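Local coordinates for indole-3-pyruvate decarboxylase (Azospirillum brasilense, PDB 2NXW), which decarboxylates indole-3-pyruvate to indole-3-acetaldehyde with thiamine diphosphate and a metal ion as cofactors, a step in auxin biosynthesis, at residues A[433-436]-A[442-445]; A[79-84]-A[435-440]. One frame throughout, in Å; residues are numbered along the deposited sequence.

Interaction 1: A[433-436]-A[442-445]; sequences GAQC and RILT
Gln435 and Ile443 reach across the contact from opposite sides and pass alongside one another, with Gln435 CB only 3.5 Å from Ile443 CG1. Ile443 holds CG1 anti to its own carbonyl carbon (chi1 -54°), and this branch takes the contact on the helix; one residue earlier on the helix, Ala434 sets its CB against the same CG1 of Ile443 at 4.3 Å. Beyond CG the glutamine runs extended and brings its amide to the backbone at Arg442 and Ile443. As modelled, Gln435 NE2 lies 3.0 Å from Ile443 N, and this approach of two nitrogens suggests that the amide is turned over; with its oxygen in that place it may accept a hydrogen bond from Ile443 N. Arg442 runs alongside the glutamine in the same sense, the amide and guanidinium planes nearly perpendicular at 89°. The arginine points its CB away from the helix and stretches out from CG to NE. Its three guanidinium nitrogens hydrogen-bond to the backbone carbonyls of Asp468, Ala526 and Thr529, which satisfies a buried charged group and fixes its rotation. Helix 427-437 is thereby laid against strand 443-448 of the C-terminal thiamine diphosphate-binding domain. That strand runs between strands 395-398 and 470-475 in a parallel sheet, with Leu444 bonded to Leu395 and Ala397, and Ile443 and Thr445 to Ile470, and it leads directly to the magnesium ligand Asp449.

Interaction 2: A[79-84]-A[435-440]; sequences ARYSST and QCVSGG
Ser438 OG, on the residue that meets the outer end of Tyr81, is hydrogen-bonded to the backbone carbonyl of Lys441, further along the turn. Gln435 O lies 3.1 Å from this same Ser438 OG and receives a weak bond from Ser438 N at 3.3 Å, so backbone and side chain of one serine both gather at the carbonyl near the helix end. The hydroxyl sits between the backbone N and the carbonyl carbon (chi1 75°), and it is the serine's carbon atoms that meet the tyrosine. Tyr81 OH lies 3.5 Å from Ser438 CB, and Tyr81 CE2 comes within 3.8 Å of Ser438 CA; the approach to the ring is oblique. Nearer the root of the tyrosine, Val437 CG2 packs on Tyr81 CD2 at 4.0 Å, the valine branch lying antiparallel alongside it. The contact thus joins two ends of helices from different domains: helix 68-82, which starts at the cofactor-binding Glu68 of the N-terminal domain, and helix 427-437 of the C-terminal one. In this enzyme family both domains are thiamine diphosphate-binding units, and here they meet within one chain, away from the cofactor itself. Ser82 OG lies in the plane of the Tyr81 ring at its edge, 3.6 Å from Tyr81 CD2, and is hydrogen-bonded to Gln37 OE1; the Val437 side chain touches the same glutamine. With an alanine at Tyr81, Val437 CG2 and the CA and CB of Ser438 are likely to lose their aromatic partner, opening a gap between the helix ends. Beyond Ser82 the chain turns through Ser83, whose positive phi (49°) puts it in the left-handed helical region, and Thr84 N bonds back to Ala79 O at 3.1 Å.

Overall arrangement
Followed from the N terminus, the chain first passes 79-84, at the end of helix 68-82, and returns to it only after 350 residues, when interaction 2 closes a very long loop between the N- and C-terminal domains. Interaction 1 closes a short one, with five residues between its segments. The two loops overlap rather than nest: both contacts include 435-436 in their ranges, and interaction 1 opens before interaction 2 has closed. Their centres lie about 8 Å apart. Helix 427-437 packs against both the N-terminal helix 68-82 and the C-terminal sheet, and the Tyr81 ring, with CD1 3.9 Å from Ala434 CB, reaches past it to the strand, where Tyr81 CE1 is 4.2 Å from Ile443 CD1.

Interaction 1: A[433-436]-A[442-445]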
loop_
_atom_site.group_PDB
_atom_site.type_symbol
_atom_site.label_atom_id
_atom_site.label_comp_id
_atom_site.label_asym_id
_atom_site.label_seq_id
_atom_site.Cartn_x
_atom_site.Cartn_y
_atom_site.Cartn_z
ATOM N N GLY A 433 32.210 -13.185 -12.919
ATOM C CA GLY A 433 32.446 -11.772 -12.659
ATOM C C GLY A 433 33.683 -11.554 -11.810
ATOM O O GLY A 433 34.512 -10.671 -12.087
ATOM N N ALA A 434 33.823 -12.361 -10.763
ATOM C CA ALA A 434 34.974 -12.232 -9.889
ATOM C C ALA A 434 36.252 -12.523 -10.659
ATOM O O ALA A 434 37.222 -11.769 -10.554
ATOM C CB ALA A 434 34.851 -13.181 -8.692
ATOM N N GLN A 435 36.276 -13.593 -11.449
ATOM C CA GLN A 435 37.514 -13.887 -12.155
ATOM C C GLN A 435 37.843 -12.826 -13.211
ATOM O O GLN A 435 39.019 -12.587 -13.503
ATOM C CB GLN A 435 37.489 -15.304 -12.751
ATOM C CG GLN A 435 38.908 -15.732 -13.184
ATOM C CD GLN A 435 39.137 -17.231 -13.296
ATOM O OE1 GLN A 435 40.076 -17.670 -13.990
ATOM N NE2 GLN A 435 38.321 -18.023 -12.619
ATOM N N CYS A 436 36.833 -12.164 -13.771
ATOM C CA CYS A 436 37.126 -11.120 -14.755
ATOM C C CYS A 436 37.946 -9.996 -14.126
ATOM O O CYS A 436 38.731 -9.345 -14.823
ATOM C CB CYS A 436 35.843 -10.526 -15.346
ATOM S SG CYS A 436 35.046 -11.560 -16.591
ATOM N N ARG A 442 42.462 -17.719 -10.006
ATOM C CA ARG A 442 41.411 -18.635 -10.396
ATOM C C ARG A 442 40.310 -18.705 -9.354
ATOM O O ARG A 442 40.574 -18.646 -8.158
ATOM C CB ARG A 442 42.018 -20.011 -10.636
ATOM C CG ARG A 442 41.230 -20.869 -11.580
ATOM C CD ARG A 442 42.033 -22.094 -12.018
ATOM N NE ARG A 442 41.436 -22.665 -13.207
ATOM C CZ ARG A 442 41.762 -23.835 -13.758
ATOM N NH1 ARG A 442 42.718 -24.599 -13.221
ATOM N NH2 ARG A 442 41.112 -24.248 -14.833
ATOM N N ILE A 443 39.073 -18.834 -9.817
ATOM C CA ILE A 443 37.942 -18.908 -8.906
ATOM C C ILE A 443 37.358 -20.314 -8.948
ATOM O O ILE A 443 37.302 -20.941 -10.008
ATOM C CB ILE A 443 36.856 -17.872 -9.308
ATOM C CG1 ILE A 443 37.474 -16.466 -9.399
ATOM C CG2 ILE A 443 35.721 -17.876 -8.285
ATOM C CD1 ILE A 443 38.096 -15.943 -8.108
ATOM N N LEU A 444 36.999 -20.821 -7.773
ATOM C CA LEU A 444 36.367 -22.134 -7.663
ATOM C C LEU A 444 34.886 -21.883 -7.420
ATOM O O LEU A 444 34.509 -21.215 -6.458
ATOM C CB LEU A 444 36.945 -22.922 -6.486
ATOM C CG LEU A 444 36.206 -24.215 -6.112
ATOM C CD1 LEU A 444 36.225 -25.187 -7.287
ATOM C CD2 LEU A 444 36.868 -24.833 -4.883
ATOM N N THR A 445 34.053 -22.402 -8.307
ATOM C CA THR A 445 32.614 -22.239 -8.162
ATOM C C THR A 445 31.967 -23.560 -7.768
ATOM O O THR A 445 32.306 -24.598 -8.325
ATOM C CB THR A 445 31.992 -21.795 -9.489
ATOM O OG1 THR A 445 32.560 -20.537 -9.871
ATOM C CG2 THR A 445 30.482 -21.646 -9.365
#

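Interaction 2: A[79-84]-A[435-440]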
loop_
_atom_site.group_PDB
_atom_site.type_symbol
_atom_site.label_atom_id
_atom_site.label_comp_id
_atom_site.label_asym_id
_atom_site.label_seq_id
_atom_site.Cartn_x
_atom_site.Cartn_y
_atom_site.Cartn_z
ATOM N N ALA A 79 31.926 -6.239 -7.555
ATOM C CA ALA A 79 31.876 -5.252 -6.483
ATOM C C ALA A 79 32.341 -5.893 -5.184
ATOM O O ALA A 79 33.151 -5.332 -4.450
ATOM C CB ALA A 79 30.451 -4.720 -6.324
ATOM N N ARG A 80 31.840 -7.090 -4.903
ATOM C CA ARG A 80 32.212 -7.783 -3.683
ATOM C C ARG A 80 33.683 -8.165 -3.674
ATOM O O ARG A 80 34.343 -8.076 -2.640
ATOM C CB ARG A 80 31.382 -9.059 -3.530
ATOM C CG ARG A 80 29.902 -8.816 -3.382
ATOM C CD ARG A 80 29.165 -10.116 -3.066
ATOM N NE ARG A 80 27.739 -9.987 -3.321
ATOM C CZ ARG A 80 26.803 -10.733 -2.747
ATOM N NH1 ARG A 80 27.140 -11.661 -1.858
ATOM N NH2 ARG A 80 25.534 -10.573 -3.087
ATOM N N TYR A 81 34.194 -8.595 -4.824
ATOM C CA TYR A 81 35.573 -9.037 -4.907
ATOM C C TYR A 81 36.579 -7.967 -4.502
ATOM O O TYR A 81 37.517 -8.245 -3.753
ATOM C CB TYR A 81 35.893 -9.517 -6.328
ATOM C CG TYR A 81 37.237 -10.215 -6.434
ATOM C CD1 TYR A 81 37.357 -11.585 -6.183
ATOM C CD2 TYR A 81 38.396 -9.496 -6.728
ATOM C CE1 TYR A 81 38.605 -12.225 -6.219
ATOM C CE2 TYR A 81 39.644 -10.123 -6.765
ATOM C CZ TYR A 81 39.740 -11.487 -6.507
ATOM O OH TYR A 81 40.966 -12.111 -6.513
ATOM N N SER A 82 36.365 -6.748 -4.986
ATOM C CA SER A 82 37.283 -5.641 -4.714
ATOM C C SER A 82 36.735 -4.563 -3.780
ATOM O O SER A 82 37.364 -3.510 -3.622
ATOM C CB SER A 82 37.696 -5.001 -6.044
ATOM O OG SER A 82 38.336 -5.941 -6.896
ATOM N N SER A 83 35.588 -4.822 -3.156
ATOM C CA SER A 83 34.928 -3.866 -2.254
ATOM C C SER A 83 34.835 -2.505 -2.931
ATOM O O SER A 83 35.216 -1.475 -2.372
ATOM C CB SER A 83 35.677 -3.755 -0.915
ATOM O OG SER A 83 35.574 -4.975 -0.186
ATOM N N THR A 84 34.322 -2.511 -4.153
ATOM C CA THR A 84 34.183 -1.288 -4.925
ATOM C C THR A 84 32.833 -1.275 -5.636
ATOM O O THR A 84 31.944 -2.065 -5.296
ATOM C CB THR A 84 35.351 -1.168 -5.938
ATOM O OG1 THR A 84 35.353 0.140 -6.523
ATOM C CG2 THR A 84 35.235 -2.210 -7.038
ATOM N N GLN A 435 36.276 -13.593 -11.449
ATOM C CA GLN A 435 37.514 -13.887 -12.155
ATOM C C GLN A 435 37.843 -12.826 -13.211
ATOM O O GLN A 435 39.019 -12.587 -13.503
ATOM C CB GLN A 435 37.489 -15.304 -12.751
ATOM C CG GLN A 435 38.908 -15.732 -13.184
ATOM C CD GLN A 435 39.137 -17.231 -13.296
ATOM O OE1 GLN A 435 40.076 -17.670 -13.990
ATOM N NE2 GLN A 435 38.321 -18.023 -12.619
ATOM N N CYS A 436 36.833 -12.164 -13.771
ATOM C CA CYS A 436 37.126 -11.120 -14.755
ATOM C C CYS A 436 37.946 -9.996 -14.126
ATOM O O CYS A 436 38.731 -9.345 -14.823
ATOM C CB CYS A 436 35.843 -10.526 -15.346
ATOM S SG CYS A 436 35.046 -11.560 -16.591
ATOM N N VAL A 437 37.781 -9.765 -12.827
ATOM C CA VAL A 437 38.520 -8.692 -12.163
ATOM C C VAL A 437 39.600 -9.170 -11.197
ATOM O O VAL A 437 40.216 -8.357 -10.510
ATOM C CB VAL A 437 37.546 -7.734 -11.400
ATOM C CG1 VAL A 437 36.515 -7.168 -12.377
ATOM C CG2 VAL A 437 36.851 -8.458 -10.234
ATOM N N SER A 438 39.866 -10.475 -11.176
ATOM C CA SER A 438 40.838 -11.054 -10.249
ATOM C C SER A 438 42.300 -11.070 -10.687
ATOM O O SER A 438 43.148 -11.602 -9.972
ATOM C CB SER A 438 40.420 -12.481 -9.914
ATOM O OG SER A 438 40.711 -13.331 -11.012
ATOM N N GLY A 439 42.594 -10.508 -11.852
ATOM C CA GLY A 439 43.980 -10.479 -12.288
ATOM C C GLY A 439 44.604 -11.851 -12.362
ATOM O O GLY A 439 45.739 -12.062 -11.911
ATOM N N GLY A 440 43.847 -12.788 -12.924
ATOM C CA GLY A 440 44.323 -14.149 -13.093
ATOM C C GLY A 440 44.136 -15.130 -11.946
ATOM O O GLY A 440 44.422 -16.322 -12.117
#